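Long-range contacts in nitrilotriacetate monooxygenase (Burkholderia pseudomallei, PDB 3SDO), which probably works as an FMN-dependent monooxygenase of the luciferase-like family, using molecular oxygen to oxidise an organic substrate: residues P271-I276 with E369-T374; S380-W385 with P414-R419; F12-Q17 with A52-A57. All blocks are in the same frame, centred on the assembly; numbering follows the deposited sequence.

Contact 1: P271-I276 with E369-T374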
ATOM      1  N   PRO A 271      -2.035 -13.091 -21.744  1.00 20.27           N
ATOM      2  CA  PRO A 271      -1.277 -12.085 -22.479  1.00 20.58           C
ATOM      3  C   PRO A 271      -1.968 -10.741 -22.425  1.00 19.81           C
ATOM      4  O   PRO A 271      -3.186 -10.686 -22.305  1.00 19.52           O
ATOM      5  CB  PRO A 271      -1.245 -12.608 -23.913  1.00 20.65           C
ATOM      6  CG  PRO A 271      -2.109 -13.752 -23.964  1.00 21.69           C
ATOM      7  CD  PRO A 271      -2.636 -14.097 -22.619  1.00 20.49           C
ATOM      8  N   GLY A 272      -1.167  -9.687 -22.482  1.00 19.71           N
ATOM      9  CA  GLY A 272      -1.629  -8.320 -22.519  1.00 19.72           C
ATOM     10  C   GLY A 272      -2.053  -7.897 -23.897  1.00 20.70           C
ATOM     11  O   GLY A 272      -1.369  -8.200 -24.878  1.00 20.99           O
ATOM     12  N   ILE A 273      -3.208  -7.239 -23.976  1.00 20.01           N
ATOM     13  CA  ILE A 273      -3.732  -6.748 -25.227  1.00 21.25           C
ATOM     14  C   ILE A 273      -4.389  -5.420 -24.948  1.00 21.85           C
ATOM     15  O   ILE A 273      -4.786  -5.147 -23.793  1.00 21.47           O
ATOM     16  CB  ILE A 273      -4.770  -7.703 -25.878  1.00 21.95           C
ATOM     17  CG1 ILE A 273      -5.952  -7.979 -24.938  1.00 21.90           C
ATOM     18  CG2 ILE A 273      -4.107  -9.008 -26.246  1.00 21.89           C
ATOM     19  CD1 ILE A 273      -7.132  -8.724 -25.618  1.00 21.75           C
ATOM     20  N   GLY A 274      -4.468  -4.605 -25.998  1.00 22.22           N
ATOM     21  CA  GLY A 274      -5.040  -3.264 -25.949  1.00 22.92           C
ATOM     22  C   GLY A 274      -5.991  -3.007 -27.102  1.00 22.84           C
ATOM     23  O   GLY A 274      -5.680  -2.240 -28.007  1.00 22.67           O
ATOM     24  N   PRO A 275      -7.164  -3.639 -27.074  1.00 22.88           N
ATOM     25  CA  PRO A 275      -8.101  -3.533 -28.192  1.00 23.19           C
ATOM     26  C   PRO A 275      -8.751  -2.158 -28.352  1.00 23.33           C
ATOM     27  O   PRO A 275      -9.035  -1.491 -27.369  1.00 22.26           O
ATOM     28  CB  PRO A 275      -9.170  -4.570 -27.836  1.00 23.21           C
ATOM     29  CG  PRO A 275      -9.079  -4.677 -26.336  1.00 22.85           C
ATOM     30  CD  PRO A 275      -7.644  -4.593 -26.057  1.00 23.07           C
ATOM     31  N   ILE A 276      -9.025  -1.784 -29.596  1.00 23.21           N
ATOM     32  CA  ILE A 276      -9.721  -0.556 -29.922  1.00 23.75           C
ATOM     33  C   ILE A 276     -10.881  -0.899 -30.843  1.00 24.83           C
ATOM     34  O   ILE A 276     -10.672  -1.445 -31.938  1.00 24.82           O
ATOM     35  CB  ILE A 276      -8.777   0.430 -30.644  1.00 23.69           C
ATOM     36  CG1 ILE A 276      -7.533   0.707 -29.789  1.00 22.69           C
ATOM     37  CG2 ILE A 276      -9.516   1.732 -31.012  1.00 24.12           C
ATOM     38  CD1 ILE A 276      -6.536   1.700 -30.446  1.00 22.90           C
ATOM     39  N   GLU A 369      -3.165  -4.721 -35.253  1.00 34.69           N
ATOM     40  CA  GLU A 369      -4.330  -4.373 -36.055  1.00 33.68           C
ATOM     41  C   GLU A 369      -5.431  -5.424 -35.966  1.00 31.36           C
ATOM     42  O   GLU A 369      -6.600  -5.090 -36.146  1.00 30.54           O
ATOM     43  CB  GLU A 369      -3.952  -4.045 -37.510  1.00 34.90           C
ATOM     44  CG  GLU A 369      -3.772  -5.232 -38.469  1.00 35.88           C
ATOM     45  CD  GLU A 369      -3.793  -4.780 -39.929  1.00 39.77           C
ATOM     46  OE1 GLU A 369      -3.505  -3.580 -40.175  1.00 41.27           O
ATOM     47  OE2 GLU A 369      -4.102  -5.607 -40.818  1.00 38.28           O
ATOM     48  N   ALA A 370      -5.060  -6.662 -35.625  1.00 29.29           N
ATOM     49  CA  ALA A 370      -6.052  -7.735 -35.389  1.00 28.00           C
ATOM     50  C   ALA A 370      -6.978  -7.415 -34.204  1.00 26.17           C
ATOM     51  O   ALA A 370      -8.112  -7.895 -34.185  1.00 26.16           O
ATOM     52  CB  ALA A 370      -5.368  -9.113 -35.200  1.00 27.15           C
ATOM     53  N   PHE A 371      -6.510  -6.597 -33.248  1.00 24.46           N
ATOM     54  CA  PHE A 371      -7.354  -6.164 -32.123  1.00 23.17           C
ATOM     55  C   PHE A 371      -7.928  -4.733 -32.304  1.00 23.00           C
ATOM     56  O   PHE A 371      -8.356  -4.107 -31.330  1.00 21.66           O
ATOM     57  CB  PHE A 371      -6.600  -6.269 -30.790  1.00 23.16           C
ATOM     58  CG  PHE A 371      -6.278  -7.669 -30.383  1.00 22.19           C
ATOM     59  CD1 PHE A 371      -7.259  -8.502 -29.887  1.00 21.78           C
ATOM     60  CD2 PHE A 371      -4.993  -8.158 -30.486  1.00 21.99           C
ATOM     61  CE1 PHE A 371      -6.969  -9.814 -29.521  1.00 19.75           C
ATOM     62  CE2 PHE A 371      -4.706  -9.471 -30.119  1.00 21.30           C
ATOM     63  CZ  PHE A 371      -5.708 -10.286 -29.619  1.00 18.52           C
ATOM     64  N   ILE A 372      -7.954  -4.250 -33.550  1.00 22.59           N
ATOM     65  CA  ILE A 372      -8.562  -2.964 -33.901  1.00 23.21           C
ATOM     66  C   ILE A 372      -9.644  -3.191 -34.960  1.00 23.67           C
ATOM     67  O   ILE A 372      -9.352  -3.596 -36.096  1.00 23.32           O
ATOM     68  CB  ILE A 372      -7.488  -1.959 -34.432  1.00 23.96           C
ATOM     69  CG1 ILE A 372      -6.399  -1.728 -33.369  1.00 24.16           C
ATOM     70  CG2 ILE A 372      -8.098  -0.629 -34.797  1.00 23.06           C
ATOM     71  CD1 ILE A 372      -5.147  -0.971 -33.935  1.00 26.61           C
ATOM     72  N   GLY A 373     -10.899  -2.953 -34.591  1.00 23.35           N
ATOM     73  CA  GLY A 373     -12.018  -3.176 -35.528  1.00 23.42           C
ATOM     74  C   GLY A 373     -13.350  -3.269 -34.812  1.00 22.98           C
ATOM     75  O   GLY A 373     -13.519  -2.698 -33.742  1.00 22.09           O
ATOM     76  N   THR A 374     -14.291  -4.001 -35.397  1.00 22.49           N
ATOM     77  CA  THR A 374     -15.624  -4.118 -34.828  1.00 22.45           C
ATOM     78  C   THR A 374     -15.643  -5.048 -33.626  1.00 22.41           C
ATOM     79  O   THR A 374     -14.765  -5.930 -33.492  1.00 22.87           O
ATOM     80  CB  THR A 374     -16.609  -4.674 -35.834  1.00 22.25           C
ATOM     81  OG1 THR A 374     -16.191  -6.001 -36.169  1.00 22.35           O
ATOM     82  CG2 THR A 374     -16.674  -3.755 -37.102  1.00 23.91           C
TER
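The ring of Phe371 carries Ile273 CG2 over one face, 3.9 Å above the plane and displaced from the centre toward the CE2–CZ rim. This is a CH-pi contact, with Ile273 CG2 4.2 Å from the centroid of the Phe371 ring and 23° off the ring normal. The second branch of the isoleucine runs toward another part of the same ring, Ile273 CD1 ending 4.1 Å from Phe371 CE1, and the two side chains cross at about a right angle. In Ile273 the first torsion (chi1 57°) sets CG1 between the backbone N and the carbonyl carbon and leaves CG2 beside the N. The Phe371 ring also meets Trp385 edge-to-face, while Glu381 and Met382 of helix 375-387 touch it as well.

The setting is a TIM barrel of the luciferase-like type: strand 268-277, a barrel stave paired with 235-238 and 393-396, gains at its far end the short parallel strand 372-373. Ile276 is the residue that forms this pairing, bonding on both sides of Ile372. Ile276 N donates to Phe371 O at 3.0 Å in the carbonyl plane, and Ile276 O receives Gly373 N at 3.1 Å, nearly along the C=O axis. Ile276 and Ile372 send their side chains to one face of the sheet, where both touch Tyr288 of helix 281-292. Beyond Gly373, whose backbone angles call for glycine, Thr374 caps helix 375-387 through a bond from Ala377 N to its OG1.

Close C-H contacts supplement the N-H bonds. Pro275 CA lies 3.2 Å from Phe371 O, beside the N-H of Ile276 on the same acceptor. At the other end, Ile276 O faces Ile372 CA at 3.3 Å, with an angle of 153° at the hydrogen.

Contact 2: S380-W385 with P414-R419; sequences SEMIRW and PVLSAR
Ser380 and Arg419 join helix 375-387 to the C-terminal end of helix 401-418, two helices of the outer layer of the TIM barrel that are linked in the chain through strand 393-396. The polar part is a two-nitrogen, end-on grip. Arg419 NH2 and NH1 both donate to Ser380 OG, at 2.8 Å and 3.0 Å, and the oxygen lies in the guanidinium plane. Ser380 OG in turn bonds Glu376 O one turn back, and Arg419 NH1 forms a salt bridge with Glu376 OE1, which fixes the guanidinium from a second point.

The apolar part centres on Ile383. Its first torsion (chi1 -75°) puts CG1 anti to the carbonyl carbon, beside the backbone N. There Ile383 CG1 meets Leu416 CD2 at 3.9 Å as the two side chains slide past each other in opposite directions, and Met382 SD approaches Leu416 CD1 at 4.2 Å.

Between the polar and apolar parts, the Arg419 chain bends at chi3 (70°), the torsion that places NE, and Ile383 CD1 lies over one face of the guanidinium, 3.5 Å from Arg419 NE.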
ATOM      1  N   SER A 380     -13.695 -12.271 -32.143  1.00 17.91           N
ATOM      2  CA  SER A 380     -13.239 -13.414 -32.911  1.00 17.76           C
ATOM      3  C   SER A 380     -11.726 -13.661 -32.727  1.00 17.58           C
ATOM      4  O   SER A 380     -11.306 -14.803 -32.632  1.00 16.57           O
ATOM      5  CB  SER A 380     -13.581 -13.272 -34.398  1.00 18.43           C
ATOM      6  OG  SER A 380     -14.975 -13.470 -34.630  1.00 19.30           O
ATOM      7  N   GLU A 381     -10.936 -12.590 -32.673  1.00 17.78           N
ATOM      8  CA  GLU A 381      -9.480 -12.711 -32.498  1.00 18.29           C
ATOM      9  C   GLU A 381      -9.141 -13.182 -31.078  1.00 18.34           C
ATOM     10  O   GLU A 381      -8.274 -14.035 -30.895  1.00 18.94           O
ATOM     11  CB  GLU A 381      -8.805 -11.372 -32.807  1.00 18.95           C
ATOM     12  CG  GLU A 381      -7.296 -11.369 -32.682  1.00 18.44           C
ATOM     13  CD  GLU A 381      -6.574 -12.199 -33.741  1.00 18.75           C
ATOM     14  OE1 GLU A 381      -7.224 -12.769 -34.647  1.00 19.26           O
ATOM     15  OE2 GLU A 381      -5.328 -12.270 -33.662  1.00 18.04           O
ATOM     16  N   MET A 382      -9.833 -12.652 -30.080  1.00 18.84           N
ATOM     17  CA  MET A 382      -9.666 -13.141 -28.702  1.00 18.99           C
ATOM     18  C   MET A 382     -10.010 -14.612 -28.607  1.00 18.70           C
ATOM     19  O   MET A 382      -9.293 -15.379 -27.950  1.00 18.62           O
ATOM     20  CB  MET A 382     -10.519 -12.349 -27.696  1.00 18.55           C
ATOM     21  CG  MET A 382     -10.086 -10.882 -27.573  1.00 22.13           C
ATOM     22  SD  MET A 382     -11.172  -9.885 -26.513  1.00 26.47           S
ATOM     23  CE  MET A 382     -10.494  -8.276 -26.933  1.00 31.87           C
ATOM     24  N   ILE A 383     -11.118 -15.000 -29.239  1.00 18.62           N
ATOM     25  CA  ILE A 383     -11.538 -16.403 -29.267  1.00 18.03           C
ATOM     26  C   ILE A 383     -10.474 -17.244 -29.941  1.00 18.82           C
ATOM     27  O   ILE A 383     -10.145 -18.326 -29.476  1.00 18.55           O
ATOM     28  CB  ILE A 383     -12.892 -16.576 -29.963  1.00 18.49           C
ATOM     29  CG1 ILE A 383     -14.016 -16.087 -29.031  1.00 18.23           C
ATOM     30  CG2 ILE A 383     -13.083 -18.058 -30.451  1.00 17.65           C
ATOM     31  CD1 ILE A 383     -15.380 -15.779 -29.722  1.00 18.54           C
ATOM     32  N   ARG A 384      -9.905 -16.729 -31.023  1.00 19.42           N
ATOM     33  CA  ARG A 384      -8.841 -17.438 -31.725  1.00 19.41           C
ATOM     34  C   ARG A 384      -7.641 -17.701 -30.805  1.00 19.48           C
ATOM     35  O   ARG A 384      -7.121 -18.832 -30.760  1.00 19.18           O
ATOM     36  CB  ARG A 384      -8.390 -16.659 -32.962  1.00 19.92           C
ATOM     37  CG  ARG A 384      -7.246 -17.323 -33.714  1.00 20.77           C
ATOM     38  CD  ARG A 384      -6.950 -16.648 -35.035  1.00 22.66           C
ATOM     39  NE  ARG A 384      -6.014 -15.553 -34.857  1.00 22.64           N
ATOM     40  CZ  ARG A 384      -4.692 -15.631 -34.986  1.00 23.37           C
ATOM     41  NH1 ARG A 384      -4.103 -16.784 -35.282  1.00 24.64           N
ATOM     42  NH2 ARG A 384      -3.945 -14.534 -34.805  1.00 21.97           N
ATOM     43  N   TRP A 385      -7.207 -16.670 -30.072  1.00 19.18           N
ATOM     44  CA  TRP A 385      -6.058 -16.821 -29.160  1.00 19.65           C
ATOM     45  C   TRP A 385      -6.320 -17.896 -28.103  1.00 19.90           C
ATOM     46  O   TRP A 385      -5.432 -18.673 -27.767  1.00 20.31           O
ATOM     47  CB  TRP A 385      -5.716 -15.494 -28.459  1.00 19.86           C
ATOM     48  CG  TRP A 385      -4.935 -14.540 -29.321  1.00 17.81           C
ATOM     49  CD1 TRP A 385      -5.228 -14.172 -30.598  1.00 19.58           C
ATOM     50  CD2 TRP A 385      -3.737 -13.842 -28.969  1.00 18.96           C
ATOM     51  NE1 TRP A 385      -4.293 -13.297 -31.073  1.00 19.36           N
ATOM     52  CE2 TRP A 385      -3.355 -13.077 -30.096  1.00 20.10           C
ATOM     53  CE3 TRP A 385      -2.952 -13.774 -27.810  1.00 21.09           C
ATOM     54  CZ2 TRP A 385      -2.230 -12.252 -30.096  1.00 20.81           C
ATOM     55  CZ3 TRP A 385      -1.820 -12.959 -27.818  1.00 20.41           C
ATOM     56  CH2 TRP A 385      -1.477 -12.202 -28.955  1.00 20.40           C
ATOM     57  N   PRO A 414     -20.308  -8.249 -24.193  1.00 19.94           N
ATOM     58  CA  PRO A 414     -21.606  -8.824 -24.556  1.00 20.12           C
ATOM     59  C   PRO A 414     -21.574  -9.718 -25.799  1.00 20.33           C
ATOM     60  O   PRO A 414     -22.321 -10.676 -25.868  1.00 20.87           O
ATOM     61  CB  PRO A 414     -22.472  -7.582 -24.796  1.00 21.11           C
ATOM     62  CG  PRO A 414     -21.840  -6.558 -23.937  1.00 20.49           C
ATOM     63  CD  PRO A 414     -20.391  -6.784 -24.120  1.00 19.54           C
ATOM     64  N   VAL A 415     -20.724  -9.403 -26.771  1.00 20.42           N
ATOM     65  CA  VAL A 415     -20.494 -10.277 -27.923  1.00 19.86           C
ATOM     66  C   VAL A 415     -19.842 -11.585 -27.482  1.00 19.42           C
ATOM     67  O   VAL A 415     -20.279 -12.663 -27.867  1.00 19.42           O
ATOM     68  CB  VAL A 415     -19.600  -9.597 -28.994  1.00 20.13           C
ATOM     69  CG1 VAL A 415     -19.191 -10.609 -30.098  1.00 18.40           C
ATOM     70  CG2 VAL A 415     -20.310  -8.368 -29.570  1.00 21.64           C
ATOM     71  N   LEU A 416     -18.825 -11.507 -26.637  1.00 19.57           N
ATOM     72  CA  LEU A 416     -18.214 -12.742 -26.122  1.00 19.42           C
ATOM     73  C   LEU A 416     -19.214 -13.603 -25.353  1.00 19.32           C
ATOM     74  O   LEU A 416     -19.249 -14.836 -25.535  1.00 19.54           O
ATOM     75  CB  LEU A 416     -16.989 -12.451 -25.265  1.00 19.21           C
ATOM     76  CG  LEU A 416     -15.715 -11.986 -25.955  1.00 20.00           C
ATOM     77  CD1 LEU A 416     -14.675 -11.580 -24.892  1.00 17.12           C
ATOM     78  CD2 LEU A 416     -15.171 -13.088 -26.865  1.00 16.90           C
ATOM     79  N   SER A 417     -20.034 -12.967 -24.512  1.00 20.17           N
ATOM     80  CA  SER A 417     -21.067 -13.670 -23.756  1.00 20.60           C
ATOM     81  C   SER A 417     -22.063 -14.368 -24.701  1.00 20.86           C
ATOM     82  O   SER A 417     -22.392 -15.539 -24.510  1.00 20.73           O
ATOM     83  CB  SER A 417     -21.841 -12.731 -22.791  1.00 20.87           C
ATOM     84  OG  SER A 417     -20.996 -12.171 -21.804  1.00 22.93           O
ATOM     85  N   ALA A 418     -22.510 -13.656 -25.725  1.00 21.02           N
ATOM     86  CA  ALA A 418     -23.439 -14.230 -26.697  1.00 22.43           C
ATOM     87  C   ALA A 418     -22.876 -15.463 -27.415  1.00 22.62           C
ATOM     88  O   ALA A 418     -23.646 -16.359 -27.795  1.00 23.16           O
ATOM     89  CB  ALA A 418     -23.870 -13.166 -27.700  1.00 22.96           C
ATOM     90  N   ARG A 419     -21.549 -15.518 -27.576  1.00 21.68           N
ATOM     91  CA  ARG A 419     -20.881 -16.633 -28.242  1.00 21.39           C
ATOM     92  C   ARG A 419     -20.389 -17.729 -27.289  1.00 21.21           C
ATOM     93  O   ARG A 419     -19.758 -18.699 -27.742  1.00 20.71           O
ATOM     94  CB  ARG A 419     -19.718 -16.103 -29.101  1.00 21.04           C
ATOM     95  CG  ARG A 419     -20.205 -15.097 -30.132  1.00 20.76           C
ATOM     96  CD  ARG A 419     -19.092 -14.246 -30.771  1.00 22.89           C
ATOM     97  NE  ARG A 419     -18.234 -15.024 -31.645  1.00 22.37           N
ATOM     98  CZ  ARG A 419     -17.327 -14.505 -32.472  1.00 23.66           C
ATOM     99  NH1 ARG A 419     -17.179 -13.172 -32.608  1.00 22.24           N
ATOM    100  NH2 ARG A 419     -16.585 -15.326 -33.200  1.00 21.53           N
TER

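Contact 3: F12-Q17 with A52-A57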
ATOM      1  N   PHE A  12     -10.675 -12.218 -17.590  1.00 18.17           N
ATOM      2  CA  PHE A  12     -10.054 -10.915 -17.838  1.00 17.70           C
ATOM      3  C   PHE A  12      -9.568 -10.264 -16.578  1.00 17.76           C
ATOM      4  O   PHE A  12     -10.218 -10.326 -15.521  1.00 17.96           O
ATOM      5  CB  PHE A  12     -11.043  -9.968 -18.496  1.00 17.98           C
ATOM      6  CG  PHE A  12     -11.365 -10.342 -19.914  1.00 17.72           C
ATOM      7  CD1 PHE A  12     -10.600  -9.874 -20.945  1.00 16.41           C
ATOM      8  CD2 PHE A  12     -12.420 -11.186 -20.191  1.00 18.04           C
ATOM      9  CE1 PHE A  12     -10.881 -10.234 -22.264  1.00 19.02           C
ATOM     10  CE2 PHE A  12     -12.723 -11.533 -21.474  1.00 19.00           C
ATOM     11  CZ  PHE A  12     -11.935 -11.060 -22.528  1.00 19.60           C
ATOM     12  N   GLY A  13      -8.440  -9.586 -16.717  1.00 18.14           N
ATOM     13  CA  GLY A  13      -7.968  -8.627 -15.725  1.00 17.70           C
ATOM     14  C   GLY A  13      -7.851  -7.275 -16.398  1.00 17.76           C
ATOM     15  O   GLY A  13      -7.734  -7.204 -17.617  1.00 18.04           O
ATOM     16  N   VAL A  14      -7.842  -6.201 -15.619  1.00 17.58           N
ATOM     17  CA  VAL A  14      -7.602  -4.867 -16.181  1.00 17.93           C
ATOM     18  C   VAL A  14      -6.445  -4.177 -15.469  1.00 18.37           C
ATOM     19  O   VAL A  14      -6.434  -4.030 -14.230  1.00 17.73           O
ATOM     20  CB  VAL A  14      -8.900  -3.993 -16.202  1.00 17.14           C
ATOM     21  CG1 VAL A  14      -9.474  -3.802 -14.805  1.00 18.14           C
ATOM     22  CG2 VAL A  14      -8.655  -2.686 -16.857  1.00 16.54           C
ATOM     23  N   LEU A  15      -5.446  -3.828 -16.273  1.00 20.17           N
ATOM     24  CA  LEU A  15      -4.345  -2.982 -15.853  1.00 21.32           C
ATOM     25  C   LEU A  15      -4.878  -1.570 -15.744  1.00 21.82           C
ATOM     26  O   LEU A  15      -5.257  -0.968 -16.756  1.00 23.16           O
ATOM     27  CB  LEU A  15      -3.201  -3.012 -16.874  1.00 22.42           C
ATOM     28  CG  LEU A  15      -2.133  -1.894 -16.711  1.00 24.85           C
ATOM     29  CD1 LEU A  15      -1.402  -2.087 -15.385  1.00 24.55           C
ATOM     30  CD2 LEU A  15      -1.131  -1.795 -17.891  1.00 28.46           C
ATOM     31  N   ILE A  16      -4.913  -1.010 -14.542  1.00 21.82           N
ATOM     32  CA  ILE A  16      -5.332   0.382 -14.421  1.00 21.83           C
ATOM     33  C   ILE A  16      -4.087   1.237 -14.258  1.00 22.27           C
ATOM     34  O   ILE A  16      -3.616   1.470 -13.146  1.00 23.33           O
ATOM     35  CB  ILE A  16      -6.333   0.583 -13.287  1.00 21.94           C
ATOM     36  CG1 ILE A  16      -7.454  -0.452 -13.392  1.00 21.65           C
ATOM     37  CG2 ILE A  16      -6.898   1.981 -13.339  1.00 21.93           C
ATOM     38  CD1 ILE A  16      -8.508  -0.315 -12.317  1.00 20.39           C
ATOM     39  N   GLN A  17      -3.533   1.664 -15.392  1.00 22.12           N
ATOM     40  CA  GLN A  17      -2.327   2.457 -15.433  1.00 21.51           C
ATOM     41  C   GLN A  17      -2.711   3.940 -15.481  1.00 21.44           C
ATOM     42  O   GLN A  17      -2.384   4.642 -16.424  1.00 21.25           O
ATOM     43  CB  GLN A  17      -1.512   2.078 -16.665  1.00 22.22           C
ATOM     44  CG  GLN A  17      -0.072   2.537 -16.671  1.00 23.08           C
ATOM     45  CD  GLN A  17       0.830   1.681 -15.797  1.00 25.43           C
ATOM     46  OE1 GLN A  17       0.400   1.161 -14.774  1.00 25.41           O
ATOM     47  NE2 GLN A  17       2.109   1.580 -16.173  1.00 25.65           N
ATOM     48  N   ALA A  52     -18.860  -5.301 -14.867  1.00 19.29           N
ATOM     49  CA  ALA A  52     -18.847  -6.041 -16.138  1.00 18.96           C
ATOM     50  C   ALA A  52     -18.403  -7.505 -15.973  1.00 18.92           C
ATOM     51  O   ALA A  52     -18.408  -8.290 -16.934  1.00 19.29           O
ATOM     52  CB  ALA A  52     -17.908  -5.311 -17.124  1.00 18.97           C
ATOM     53  N   GLY A  53     -17.991  -7.870 -14.768  1.00 18.67           N
ATOM     54  CA  GLY A  53     -17.506  -9.220 -14.513  1.00 19.00           C
ATOM     55  C   GLY A  53     -16.030  -9.465 -14.785  1.00 18.41           C
ATOM     56  O   GLY A  53     -15.591 -10.614 -14.851  1.00 18.70           O
ATOM     57  N   ILE A  54     -15.252  -8.400 -14.908  1.00 17.68           N
ATOM     58  CA  ILE A  54     -13.804  -8.529 -15.004  1.00 17.31           C
ATOM     59  C   ILE A  54     -13.269  -9.053 -13.659  1.00 16.71           C
ATOM     60  O   ILE A  54     -13.664  -8.609 -12.597  1.00 15.67           O
ATOM     61  CB  ILE A  54     -13.149  -7.193 -15.472  1.00 16.64           C
ATOM     62  CG1 ILE A  54     -13.537  -6.931 -16.919  1.00 17.89           C
ATOM     63  CG2 ILE A  54     -11.627  -7.235 -15.364  1.00 16.87           C
ATOM     64  CD1 ILE A  54     -13.044  -5.593 -17.502  1.00 17.04           C
ATOM     65  N   ALA A  55     -12.389 -10.035 -13.724  1.00 17.25           N
ATOM     66  CA  ALA A  55     -11.996 -10.811 -12.518  1.00 16.81           C
ATOM     67  C   ALA A  55     -11.081 -10.052 -11.553  1.00 16.61           C
ATOM     68  O   ALA A  55     -11.138 -10.266 -10.340  1.00 16.46           O
ATOM     69  CB  ALA A  55     -11.294 -12.085 -12.941  1.00 17.34           C
ATOM     70  N   PHE A  56     -10.175  -9.232 -12.079  1.00 16.30           N
ATOM     71  CA  PHE A  56      -9.236  -8.513 -11.196  1.00 16.31           C
ATOM     72  C   PHE A  56      -8.796  -7.182 -11.798  1.00 16.48           C
ATOM     73  O   PHE A  56      -8.813  -7.011 -13.016  1.00 16.60           O
ATOM     74  CB  PHE A  56      -8.014  -9.390 -10.803  1.00 15.52           C
ATOM     75  CG  PHE A  56      -7.182  -9.826 -11.943  1.00 16.34           C
ATOM     76  CD1 PHE A  56      -7.541 -10.930 -12.683  1.00 14.97           C
ATOM     77  CD2 PHE A  56      -6.034  -9.115 -12.320  1.00 14.85           C
ATOM     78  CE1 PHE A  56      -6.768 -11.337 -13.771  1.00 17.31           C
ATOM     79  CE2 PHE A  56      -5.279  -9.511 -13.395  1.00 17.56           C
ATOM     80  CZ  PHE A  56      -5.645 -10.614 -14.133  1.00 17.39           C
ATOM     81  N   ALA A  57      -8.475  -6.239 -10.914  1.00 15.84           N
ATOM     82  CA  ALA A  57      -7.769  -5.010 -11.256  1.00 16.04           C
ATOM     83  C   ALA A  57      -6.299  -5.229 -10.901  1.00 16.72           C
ATOM     84  O   ALA A  57      -6.002  -5.792  -9.840  1.00 16.91           O
ATOM     85  CB  ALA A  57      -8.355  -3.798 -10.467  1.00 16.40           C
TER
HETATM   86  O   HOH W   1     -13.120 -12.170 -15.947  1.00  6.99           O
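Phe12 O takes the N-H of Ala55 at 2.8 Å, the shortest polar bond between 12-17 and 52-57, with the donor tilted 17° from the carbonyl plane. Carbon crowds the same oxygen: Ala55 CB stands 3.3 Å and Ile54 CG2 3.4 Å from Phe12 O. The N of the same residue, Phe12, donates a hydrogen bond to a water, which donates in turn to Gly53 O and so ties the start of the strand to the Schellman motif that ends helix 39-51.

The two strands, 11-15 and 56-59, are parallel neighbours in the TIM barrel, connected through helix 39-51 in a beta-alpha-beta crossover. Further along, Val14 N bonds Phe56 O at 2.9 Å, and the pairing continues from Val14 and Ile16 to Phe58.

The two sides of the sheet are packed differently. Toward helix 39-51, Val14 CG1 and Ile54 CG2 meet at 4.1 Å, their side chains crossing at about a right angle, and Ile16 CD1 rests 3.9 Å from Ala57 CB; Val14 and Ile54 both reach Ala49. On the other side the ring of Phe56 folds back over the neighbouring strand. Its first torsion (chi1 61°) places CG between the backbone N and the carbonyl carbon, and the ring comes to lie flat against Gly13, whose CA sits above its centre, 3.5 Å from the centroid. The ring also meets Phe217.

The Phe56 ring occupies the space where a CB on Gly13 would be, so the fit depends on the bare glycine backbone. Across the contact the hydrogen bonds run backbone to backbone, with one water bridging Phe12 N and Gly53 O; the rest is apolar, Gly13 CA over the Phe56 ring on one side and aliphatic side chains on the other.

In the fold
Contacts 1 and 3 lie on the same curled parallel sheet, their centres about 16 Å apart and their nearest atoms about 5 Å apart without touching. Contact 2 lies in the helical layer around the strands and touches both. Toward contact 1, with centres about 12 Å apart, Ala370 CB meets Glu381 OE2 at 3.5 Å and Ile273 CD1 meets Met382 CE at 3.6 Å; strand 372-373 leads directly into helix 375-387. Toward contact 3, about 17 Å away between centres, Leu416 CD1 touches Phe12 CZ at 3.7 Å. Contact 3 lies nearest the predicted FMN site: the side chain of Phe56 is about 10 Å from that of Thr98, whereas contacts 1 and 2 lie away from the predicted flavin residues.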